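Local coordinates for protein GMP reductase (Trypanosoma brucei brucei, PDB 6JIG) that probably catalyses the irreversible NADPH-dependent deamination of GMP to IMP, and also binds guanine nucleotides at its paired CBS domains, at residues V91-F97 with L223-L229; V182-M186 with V207-V212. The protein carries 1 engineered substitution. One frame throughout, in Å; residues are numbered along the deposited sequence.

From the N terminus, the chain lays down the first two strands of the TIM barrel, then helix 81-93, and leaves the barrel through residues 94-97. It builds the two CBS domains and comes back through residues 223-229 to the third barrel strand, 232-235. Interaction 1 ties the outgoing and returning connections together at the foot of this insertion. Interaction 2 falls within the excursion and closes a much shorter loop, in which helix 179-189 packs on the end of strand 203-208 and the start of helix 209-216. The two contacts touch where Q95 and S96 meet D211 and where F97 packs on V182 and V207. Both reach the same GMP, one through R93, the other through S210 and D211.

Interaction 1 of 2, residues V91-F97 with L223-L229; sequences VKRAQSF and LDSRGRL. With 5GP (guanosine-5'-monophosphate), chain C.
K92 reaches across to D224 and the backbone of L229 where the TIM barrel gives way to the inserted CBS domains, pairing the outgoing connection 91-97 with the returning loop 223-229. The tight part joins a salt-bridge network to an apolar patch. K92 NZ lies 2.8 Å from D224 OD2, approaching from above the carboxylate plane, and 2.7 Å from L229 O; D254 gives it a further salt bridge. R228 NE donates to the syn lone pair of that same OD2. K92 turns at chi2 (-50°), which brings CD over the centre of one guanidinium face of R228, while the R226 guanidinium lies over the opposite face, offset toward its rim. Buried L229 lies crosswise against Q95, whose OE1 is held by R68, and sets CD1 3.9 Å from A94 CB. The contact thins toward the type I turn 224-227, where S225 is exposed and R226 and L223 only border it. At phi 79° a side chain on G227 would press on R226 O, and its CB would point at the S96-F97 backbone, hence the glycine. R93 faces the nucleotide instead, NE meeting GMP N7. At the far end, F97 N donates to R226 O over 3.2 Å, in the carbonyl plane.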
ATOM      1  N   VAL A  91     -17.407  -4.062 -43.675  1.00 38.17           N
ATOM      2  CA  VAL A  91     -17.009  -2.656 -43.683  1.00 35.19           C
ATOM      3  C   VAL A  91     -17.511  -1.978 -44.956  1.00 35.05           C
ATOM      4  O   VAL A  91     -18.038  -0.863 -44.922  1.00 37.40           O
ATOM      5  CB  VAL A  91     -15.484  -2.521 -43.546  1.00 34.56           C
ATOM      6  CG1 VAL A  91     -15.079  -1.047 -43.674  1.00 36.96           C
ATOM      7  CG2 VAL A  91     -15.009  -3.088 -42.192  1.00 36.61           C
ATOM      8  N   LYS A  92     -17.328  -2.641 -46.098  1.00 40.50           N
ATOM      9  CA  LYS A  92     -17.746  -2.063 -47.374  1.00 38.90           C
ATOM     10  C   LYS A  92     -19.254  -1.907 -47.451  1.00 41.75           C
ATOM     11  O   LYS A  92     -19.756  -1.028 -48.164  1.00 39.96           O
ATOM     12  CB  LYS A  92     -17.240  -2.939 -48.518  1.00 36.72           C
ATOM     13  CG  LYS A  92     -15.741  -2.817 -48.735  1.00 41.82           C
ATOM     14  CD  LYS A  92     -15.340  -1.336 -48.827  1.00 40.42           C
ATOM     15  CE  LYS A  92     -13.910  -1.151 -49.353  1.00 36.16           C
ATOM     16  NZ  LYS A  92     -13.635   0.332 -49.468  1.00 35.95           N
ATOM     17  N   ARG A  93     -19.986  -2.724 -46.702  1.00 42.48           N
ATOM     18  CA  ARG A  93     -21.441  -2.709 -46.712  1.00 42.57           C
ATOM     19  C   ARG A  93     -22.026  -1.640 -45.794  1.00 46.17           C
ATOM     20  O   ARG A  93     -23.232  -1.367 -45.872  1.00 46.46           O
ATOM     21  CB  ARG A  93     -21.937  -4.117 -46.334  1.00 45.11           C
ATOM     22  CG  ARG A  93     -23.279  -4.512 -46.894  1.00 49.28           C
ATOM     23  CD  ARG A  93     -23.240  -4.898 -48.361  1.00 48.57           C
ATOM     24  NE  ARG A  93     -24.602  -4.955 -48.884  1.00 53.41           N
ATOM     25  CZ  ARG A  93     -25.002  -5.709 -49.903  1.00 50.53           C
ATOM     26  NH1 ARG A  93     -24.154  -6.506 -50.546  1.00 49.55           N
ATOM     27  NH2 ARG A  93     -26.267  -5.666 -50.271  1.00 50.21           N
ATOM     28  N   ALA A  94     -21.195  -0.985 -44.971  1.00 39.92           N
ATOM     29  CA  ALA A  94     -21.712  -0.028 -43.999  1.00 43.58           C
ATOM     30  C   ALA A  94     -22.444   1.130 -44.674  1.00 44.82           C
ATOM     31  O   ALA A  94     -23.462   1.612 -44.162  1.00 41.01           O
ATOM     32  CB  ALA A  94     -20.575   0.505 -43.133  1.00 44.92           C
ATOM     33  N   GLN A  95     -21.920   1.612 -45.799  1.00 42.35           N
ATOM     34  CA  GLN A  95     -22.558   2.676 -46.561  1.00 39.82           C
ATOM     35  C   GLN A  95     -22.018   2.635 -47.983  1.00 39.30           C
ATOM     36  O   GLN A  95     -20.980   2.034 -48.252  1.00 35.77           O
ATOM     37  CB  GLN A  95     -22.317   4.050 -45.925  1.00 42.75           C
ATOM     38  CG  GLN A  95     -20.852   4.407 -45.765  1.00 42.43           C
ATOM     39  CD  GLN A  95     -20.657   5.516 -44.763  1.00 44.24           C
ATOM     40  OE1 GLN A  95     -20.849   5.318 -43.554  1.00 46.81           O
ATOM     41  NE2 GLN A  95     -20.313   6.701 -45.252  1.00 41.92           N
ATOM     42  N   SER A  96     -22.740   3.286 -48.892  1.00 40.85           N
ATOM     43  CA  SER A  96     -22.356   3.298 -50.298  1.00 37.36           C
ATOM     44  C   SER A  96     -23.120   4.426 -50.981  1.00 43.26           C
ATOM     45  O   SER A  96     -23.968   5.071 -50.373  1.00 43.99           O
ATOM     46  CB  SER A  96     -22.652   1.950 -50.967  1.00 40.41           C
ATOM     47  OG  SER A  96     -22.002   1.855 -52.221  1.00 48.84           O
ATOM     48  N   PHE A  97     -22.811   4.667 -52.251  1.00 42.03           N
ATOM     49  CA  PHE A  97     -23.677   5.543 -53.043  1.00 41.64           C
ATOM     50  C   PHE A  97     -24.666   4.646 -53.778  1.00 41.70           C
ATOM     51  O   PHE A  97     -25.856   4.619 -53.452  1.00 43.33           O
ATOM     52  CB  PHE A  97     -22.880   6.434 -53.994  1.00 42.46           C
ATOM     53  CG  PHE A  97     -23.758   7.338 -54.819  1.00 42.87           C
ATOM     54  CD1 PHE A  97     -24.653   8.195 -54.200  1.00 38.02           C
ATOM     55  CD2 PHE A  97     -23.716   7.303 -56.202  1.00 42.75           C
ATOM     56  CE1 PHE A  97     -25.494   9.025 -54.948  1.00 41.62           C
ATOM     57  CE2 PHE A  97     -24.548   8.132 -56.954  1.00 43.21           C
ATOM     58  CZ  PHE A  97     -25.434   8.995 -56.319  1.00 41.50           C
ATOM     59  N   LEU A 223     -13.378   7.547 -48.060  1.00 34.59           N
ATOM     60  CA  LEU A 223     -14.239   6.837 -49.002  1.00 38.41           C
ATOM     61  C   LEU A 223     -13.440   6.303 -50.183  1.00 36.39           C
ATOM     62  O   LEU A 223     -12.494   6.948 -50.648  1.00 38.56           O
ATOM     63  CB  LEU A 223     -15.353   7.777 -49.532  1.00 36.12           C
ATOM     64  CG  LEU A 223     -16.258   8.372 -48.451  1.00 37.50           C
ATOM     65  CD1 LEU A 223     -17.367   9.262 -49.041  1.00 41.89           C
ATOM     66  CD2 LEU A 223     -16.858   7.239 -47.604  1.00 37.99           C
ATOM     67  N   ASP A 224     -13.844   5.133 -50.689  1.00 36.49           N
ATOM     68  CA  ASP A 224     -13.350   4.662 -51.980  1.00 35.97           C
ATOM     69  C   ASP A 224     -14.166   5.307 -53.106  1.00 38.43           C
ATOM     70  O   ASP A 224     -15.034   6.147 -52.868  1.00 36.21           O
ATOM     71  CB  ASP A 224     -13.358   3.130 -52.062  1.00 36.92           C
ATOM     72  CG  ASP A 224     -14.772   2.513 -52.050  1.00 39.06           C
ATOM     73  OD1 ASP A 224     -15.777   3.213 -52.309  1.00 39.13           O
ATOM     74  OD2 ASP A 224     -14.867   1.296 -51.769  1.00 37.86           O
ATOM     75  N   SER A 225     -13.886   4.907 -54.351  1.00 41.53           N
ATOM     76  CA  SER A 225     -14.504   5.572 -55.500  1.00 42.15           C
ATOM     77  C   SER A 225     -16.005   5.314 -55.592  1.00 41.95           C
ATOM     78  O   SER A 225     -16.704   6.042 -56.307  1.00 39.52           O
ATOM     79  CB  SER A 225     -13.829   5.130 -56.802  1.00 38.56           C
ATOM     80  OG  SER A 225     -14.009   3.740 -57.040  1.00 41.45           O
ATOM     81  N   ARG A 226     -16.511   4.305 -54.893  1.00 40.33           N
ATOM     82  CA  ARG A 226     -17.932   3.991 -54.883  1.00 39.62           C
ATOM     83  C   ARG A 226     -18.667   4.631 -53.710  1.00 41.42           C
ATOM     84  O   ARG A 226     -19.866   4.389 -53.529  1.00 40.75           O
ATOM     85  CB  ARG A 226     -18.119   2.471 -54.882  1.00 39.47           C
ATOM     86  CG  ARG A 226     -17.607   1.816 -56.184  1.00 40.98           C
ATOM     87  CD  ARG A 226     -17.420   0.311 -56.071  1.00 42.32           C
ATOM     88  NE  ARG A 226     -18.603  -0.319 -55.500  1.00 45.26           N
ATOM     89  CZ  ARG A 226     -18.769  -1.630 -55.370  1.00 49.70           C
ATOM     90  NH1 ARG A 226     -17.823  -2.466 -55.778  1.00 49.71           N
ATOM     91  NH2 ARG A 226     -19.881  -2.110 -54.824  1.00 48.35           N
ATOM     92  N   GLY A 227     -17.985   5.454 -52.922  1.00 40.07           N
ATOM     93  CA  GLY A 227     -18.598   6.047 -51.753  1.00 36.17           C
ATOM     94  C   GLY A 227     -18.681   5.125 -50.557  1.00 36.46           C
ATOM     95  O   GLY A 227     -19.408   5.433 -49.610  1.00 38.78           O
ATOM     96  N   ARG A 228     -17.967   4.000 -50.573  1.00 36.37           N
ATOM     97  CA  ARG A 228     -17.897   3.120 -49.415  1.00 36.89           C
ATOM     98  C   ARG A 228     -16.680   3.478 -48.558  1.00 38.56           C
ATOM     99  O   ARG A 228     -15.722   4.090 -49.029  1.00 35.39           O
ATOM    100  CB  ARG A 228     -17.814   1.659 -49.843  1.00 38.61           C
ATOM    101  CG  ARG A 228     -18.749   1.280 -51.018  1.00 39.30           C
ATOM    102  CD  ARG A 228     -18.457  -0.122 -51.488  1.00 39.17           C
ATOM    103  NE  ARG A 228     -17.103  -0.274 -52.024  1.00 40.01           N
ATOM    104  CZ  ARG A 228     -16.594  -1.428 -52.451  1.00 41.20           C
ATOM    105  NH1 ARG A 228     -17.327  -2.539 -52.416  1.00 45.15           N
ATOM    106  NH2 ARG A 228     -15.357  -1.482 -52.924  1.00 40.33           N
ATOM    107  N   LEU A 229     -16.711   3.045 -47.300  1.00 37.42           N
ATOM    108  CA  LEU A 229     -15.628   3.377 -46.372  1.00 35.52           C
ATOM    109  C   LEU A 229     -14.315   2.703 -46.769  1.00 35.62           C
ATOM    110  O   LEU A 229     -14.288   1.529 -47.146  1.00 35.30           O
ATOM    111  CB  LEU A 229     -16.016   2.968 -44.950  1.00 33.91           C
ATOM    112  CG  LEU A 229     -17.217   3.756 -44.398  1.00 38.50           C
ATOM    113  CD1 LEU A 229     -17.717   3.142 -43.088  1.00 40.81           C
ATOM    114  CD2 LEU A 229     -16.841   5.212 -44.198  1.00 37.91           C
TER
HETATM  115  P   5GP C 602     -31.345   2.428 -43.384  1.00 71.80           P
HETATM  116  O1P 5GP C 602     -31.911   3.814 -43.591  1.00 64.00           O
HETATM  117  O2P 5GP C 602     -31.651   1.449 -44.498  1.00 55.04           O
HETATM  118  O3P 5GP C 602     -31.316   1.906 -41.960  1.00 66.18           O
HETATM  119  O5' 5GP C 602     -29.803   2.595 -43.700  1.00 57.91           O
HETATM  120  C5' 5GP C 602     -29.278   1.888 -44.799  1.00 49.09           C
HETATM  121  C4' 5GP C 602     -27.790   1.773 -44.720  1.00 45.59           C
HETATM  122  O4' 5GP C 602     -27.448   0.372 -44.946  1.00 41.27           O
HETATM  123  C3' 5GP C 602     -27.096   2.575 -45.817  1.00 44.94           C
HETATM  124  O3' 5GP C 602     -25.849   3.097 -45.356  1.00 40.68           O
HETATM  125  C2' 5GP C 602     -26.891   1.526 -46.905  1.00 41.24           C
HETATM  126  O2' 5GP C 602     -25.872   1.804 -47.839  1.00 41.83           O
HETATM  127  C1' 5GP C 602     -26.608   0.273 -46.075  1.00 42.80           C
HETATM  128  N9  5GP C 602     -26.913  -0.953 -46.810  1.00 41.02           N
HETATM  129  C8  5GP C 602     -25.990  -1.835 -47.223  1.00 40.99           C
HETATM  130  N7  5GP C 602     -26.588  -2.813 -47.924  1.00 41.40           N
HETATM  131  C5  5GP C 602     -27.912  -2.524 -47.982  1.00 42.18           C
HETATM  132  C6  5GP C 602     -28.992  -3.169 -48.569  1.00 41.58           C
HETATM  133  O6  5GP C 602     -28.817  -4.234 -49.196  1.00 43.30           O
HETATM  134  N1  5GP C 602     -30.215  -2.638 -48.455  1.00 41.70           N
HETATM  135  C2  5GP C 602     -30.418  -1.497 -47.777  1.00 43.30           C
HETATM  136  N2  5GP C 602     -31.683  -1.007 -47.698  1.00 43.02           N
HETATM  137  N3  5GP C 602     -29.377  -0.839 -47.180  1.00 43.20           N
HETATM  138  C4  5GP C 602     -28.117  -1.342 -47.279  1.00 42.29           C
HETATM  139  O   HOH W   1     -18.880   1.301 -46.488  1.00 35.83           O
HETATM  140  O   HOH W   2     -20.505   7.368 -47.733  1.00 44.72           O

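Interaction 2 of 2, residues V182-M186 with V207-V212. With 5GP (guanosine-5'-monophosphate), chain C.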
ATOM      1  N   VAL A 182     -30.133  12.296 -57.827  1.00 44.85           N
ATOM      2  CA  VAL A 182     -30.914  11.438 -56.943  1.00 43.40           C
ATOM      3  C   VAL A 182     -31.452  12.237 -55.763  1.00 43.16           C
ATOM      4  O   VAL A 182     -32.546  11.951 -55.261  1.00 44.73           O
ATOM      5  CB  VAL A 182     -30.086  10.213 -56.508  1.00 41.35           C
ATOM      6  CG1 VAL A 182     -29.133  10.557 -55.351  1.00 40.65           C
ATOM      7  CG2 VAL A 182     -31.010   9.042 -56.160  1.00 42.00           C
ATOM      8  N   THR A 183     -30.731  13.281 -55.337  1.00 41.22           N
ATOM      9  CA  THR A 183     -31.252  14.172 -54.305  1.00 44.88           C
ATOM     10  C   THR A 183     -32.533  14.845 -54.779  1.00 51.29           C
ATOM     11  O   THR A 183     -33.508  14.967 -54.024  1.00 48.33           O
ATOM     12  CB  THR A 183     -30.201  15.225 -53.945  1.00 47.64           C
ATOM     13  OG1 THR A 183     -29.035  14.588 -53.411  1.00 46.15           O
ATOM     14  CG2 THR A 183     -30.749  16.210 -52.924  1.00 46.86           C
ATOM     15  N   HIS A 184     -32.541  15.285 -56.034  1.00 47.73           N
ATOM     16  CA  HIS A 184     -33.735  15.877 -56.614  1.00 48.49           C
ATOM     17  C   HIS A 184     -34.882  14.875 -56.666  1.00 48.04           C
ATOM     18  O   HIS A 184     -36.026  15.216 -56.343  1.00 52.59           O
ATOM     19  CB  HIS A 184     -33.403  16.403 -58.006  1.00 50.56           C
ATOM     20  CG  HIS A 184     -34.606  16.768 -58.812  1.00 50.65           C
ATOM     21  ND1 HIS A 184     -35.311  17.933 -58.606  1.00 53.97           N
ATOM     22  CD2 HIS A 184     -35.225  16.123 -59.828  1.00 52.05           C
ATOM     23  CE1 HIS A 184     -36.313  17.992 -59.465  1.00 53.03           C
ATOM     24  NE2 HIS A 184     -36.286  16.903 -60.214  1.00 52.09           N
ATOM     25  N   LEU A 185     -34.603  13.632 -57.067  1.00 46.83           N
ATOM     26  CA  LEU A 185     -35.668  12.634 -57.132  1.00 48.89           C
ATOM     27  C   LEU A 185     -36.258  12.366 -55.755  1.00 50.74           C
ATOM     28  O   LEU A 185     -37.473  12.179 -55.616  1.00 49.85           O
ATOM     29  CB  LEU A 185     -35.150  11.333 -57.735  1.00 46.07           C
ATOM     30  CG  LEU A 185     -34.729  11.349 -59.195  1.00 49.03           C
ATOM     31  CD1 LEU A 185     -34.263   9.955 -59.607  1.00 46.45           C
ATOM     32  CD2 LEU A 185     -35.889  11.823 -60.061  1.00 52.28           C
ATOM     33  N   MET A 186     -35.410  12.323 -54.728  1.00 47.68           N
ATOM     34  CA  MET A 186     -35.908  12.098 -53.376  1.00 50.34           C
ATOM     35  C   MET A 186     -36.691  13.304 -52.873  1.00 52.10           C
ATOM     36  O   MET A 186     -37.746  13.147 -52.251  1.00 52.61           O
ATOM     37  CB  MET A 186     -34.744  11.778 -52.436  1.00 43.87           C
ATOM     38  CG  MET A 186     -34.165  10.392 -52.676  1.00 45.06           C
ATOM     39  SD  MET A 186     -32.646  10.055 -51.751  1.00 44.41           S
ATOM     40  CE  MET A 186     -32.478   8.314 -52.144  1.00 41.54           C
ATOM     41  N   VAL A 207     -30.338   3.288 -54.108  1.00 38.14           N
ATOM     42  CA  VAL A 207     -29.813   4.484 -53.458  1.00 43.07           C
ATOM     43  C   VAL A 207     -30.759   4.853 -52.323  1.00 43.50           C
ATOM     44  O   VAL A 207     -31.976   4.934 -52.527  1.00 43.69           O
ATOM     45  CB  VAL A 207     -29.653   5.656 -54.442  1.00 42.16           C
ATOM     46  CG1 VAL A 207     -28.863   6.788 -53.785  1.00 39.05           C
ATOM     47  CG2 VAL A 207     -28.976   5.189 -55.728  1.00 40.98           C
ATOM     48  N   THR A 208     -30.204   5.065 -51.130  1.00 40.93           N
ATOM     49  CA  THR A 208     -30.998   5.377 -49.951  1.00 40.25           C
ATOM     50  C   THR A 208     -30.734   6.798 -49.476  1.00 42.72           C
ATOM     51  O   THR A 208     -29.636   7.342 -49.642  1.00 41.72           O
ATOM     52  CB  THR A 208     -30.704   4.412 -48.796  1.00 47.22           C
ATOM     53  OG1 THR A 208     -29.407   4.697 -48.266  1.00 43.22           O
ATOM     54  CG2 THR A 208     -30.734   2.992 -49.273  1.00 44.19           C
ATOM     55  N   LEU A 209     -31.759   7.379 -48.856  1.00 40.39           N
ATOM     56  CA  LEU A 209     -31.639   8.719 -48.300  1.00 45.40           C
ATOM     57  C   LEU A 209     -30.524   8.789 -47.267  1.00 42.56           C
ATOM     58  O   LEU A 209     -29.802   9.792 -47.194  1.00 41.60           O
ATOM     59  CB  LEU A 209     -32.974   9.138 -47.688  1.00 43.40           C
ATOM     60  CG  LEU A 209     -33.042  10.405 -46.850  1.00 46.77           C
ATOM     61  CD1 LEU A 209     -32.669  11.618 -47.693  1.00 46.69           C
ATOM     62  CD2 LEU A 209     -34.432  10.558 -46.266  1.00 49.76           C
ATOM     63  N   SER A 210     -30.371   7.733 -46.455  1.00 41.91           N
ATOM     64  CA  SER A 210     -29.316   7.724 -45.439  1.00 44.96           C
ATOM     65  C   SER A 210     -27.952   7.964 -46.064  1.00 41.46           C
ATOM     66  O   SER A 210     -27.141   8.733 -45.539  1.00 40.87           O
ATOM     67  CB  SER A 210     -29.310   6.389 -44.683  1.00 46.02           C
ATOM     68  OG  SER A 210     -30.517   6.192 -43.975  1.00 56.45           O
ATOM     69  N   ASP A 211     -27.676   7.285 -47.174  1.00 42.42           N
ATOM     70  CA  ASP A 211     -26.394   7.437 -47.852  1.00 42.15           C
ATOM     71  C   ASP A 211     -26.268   8.813 -48.488  1.00 41.18           C
ATOM     72  O   ASP A 211     -25.194   9.418 -48.464  1.00 43.51           O
ATOM     73  CB  ASP A 211     -26.239   6.351 -48.911  1.00 41.46           C
ATOM     74  CG  ASP A 211     -25.975   4.989 -48.319  1.00 42.59           C
ATOM     75  OD1 ASP A 211     -25.234   4.906 -47.317  1.00 45.22           O
ATOM     76  OD2 ASP A 211     -26.488   3.989 -48.861  1.00 42.04           O
ATOM     77  N   VAL A 212     -27.356   9.313 -49.074  1.00 40.56           N
ATOM     78  CA  VAL A 212     -27.331  10.635 -49.696  1.00 40.50           C
ATOM     79  C   VAL A 212     -27.048  11.705 -48.654  1.00 43.32           C
ATOM     80  O   VAL A 212     -26.223  12.603 -48.868  1.00 45.39           O
ATOM     81  CB  VAL A 212     -28.658  10.901 -50.434  1.00 41.56           C
ATOM     82  CG1 VAL A 212     -28.759  12.364 -50.837  1.00 42.84           C
ATOM     83  CG2 VAL A 212     -28.778   9.988 -51.656  1.00 38.32           C
TER
HETATM   84  P   5GP C 602     -31.345   2.428 -43.384  1.00 71.80           P
HETATM   85  O1P 5GP C 602     -31.911   3.814 -43.591  1.00 64.00           O
HETATM   86  O2P 5GP C 602     -31.651   1.449 -44.498  1.00 55.04           O
HETATM   87  O3P 5GP C 602     -31.316   1.906 -41.960  1.00 66.18           O
HETATM   88  O5' 5GP C 602     -29.803   2.595 -43.700  1.00 57.91           O
HETATM   89  C5' 5GP C 602     -29.278   1.888 -44.799  1.00 49.09           C
HETATM   90  C4' 5GP C 602     -27.790   1.773 -44.720  1.00 45.59           C
HETATM   91  O4' 5GP C 602     -27.448   0.372 -44.946  1.00 41.27           O
HETATM   92  C3' 5GP C 602     -27.096   2.575 -45.817  1.00 44.94           C
HETATM   93  O3' 5GP C 602     -25.849   3.097 -45.356  1.00 40.68           O
HETATM   94  C2' 5GP C 602     -26.891   1.526 -46.905  1.00 41.24           C
HETATM   95  O2' 5GP C 602     -25.872   1.804 -47.839  1.00 41.83           O
HETATM   96  C1' 5GP C 602     -26.608   0.273 -46.075  1.00 42.80           C
HETATM   97  N9  5GP C 602     -26.913  -0.953 -46.810  1.00 41.02           N
HETATM   98  C8  5GP C 602     -25.990  -1.835 -47.223  1.00 40.99           C
HETATM   99  N7  5GP C 602     -26.588  -2.813 -47.924  1.00 41.40           N
HETATM  100  C5  5GP C 602     -27.912  -2.524 -47.982  1.00 42.18           C
HETATM  101  C6  5GP C 602     -28.992  -3.169 -48.569  1.00 41.58           C
HETATM  102  O6  5GP C 602     -28.817  -4.234 -49.196  1.00 43.30           O
HETATM  103  N1  5GP C 602     -30.215  -2.638 -48.455  1.00 41.70           N
HETATM  104  C2  5GP C 602     -30.418  -1.497 -47.777  1.00 43.30           C
HETATM  105  N2  5GP C 602     -31.683  -1.007 -47.698  1.00 43.02           N
HETATM  106  N3  5GP C 602     -29.377  -0.839 -47.180  1.00 43.20           N
HETATM  107  C4  5GP C 602     -28.117  -1.342 -47.279  1.00 42.29           C
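This is a buried apolar contact inside the second CBS domain, where helix 179-189 packs against the junction of strand 203-208 and helix 209-216; no hydrogen bond crosses it. Branched V182 can touch strand and helix at once: CG2 rests 3.9 Å from V207 CG1 on the strand, and CG1 3.8 Å from V212 CG2 on the helix. Unbranched M186 is long enough to reach the junction itself. It runs out extended beyond CG (chi2 172°), carrying SD to 3.9 Å from V212 CG2 and CE onto the backbone turn between strand and helix. T183 OG1 touches V212 CG1 at 3.4 Å, while the same hydroxyl is hydrogen-bonded to L179 O. L152 of a second subunit also packs on T183, M186 and V212, so this core continues into the assembly. Toward the nucleotide, T208 at the end of the strand caps the helix, its OG1 accepting from D211 N at 3.3 Å, and S210 and D211 in the first turn bind GMP. S210 OG donates to phosphate oxygen O1P of GMP over 2.8 Å, and D211 OD2 receives a very short bond, 2.5 Å, from the ribose O2'.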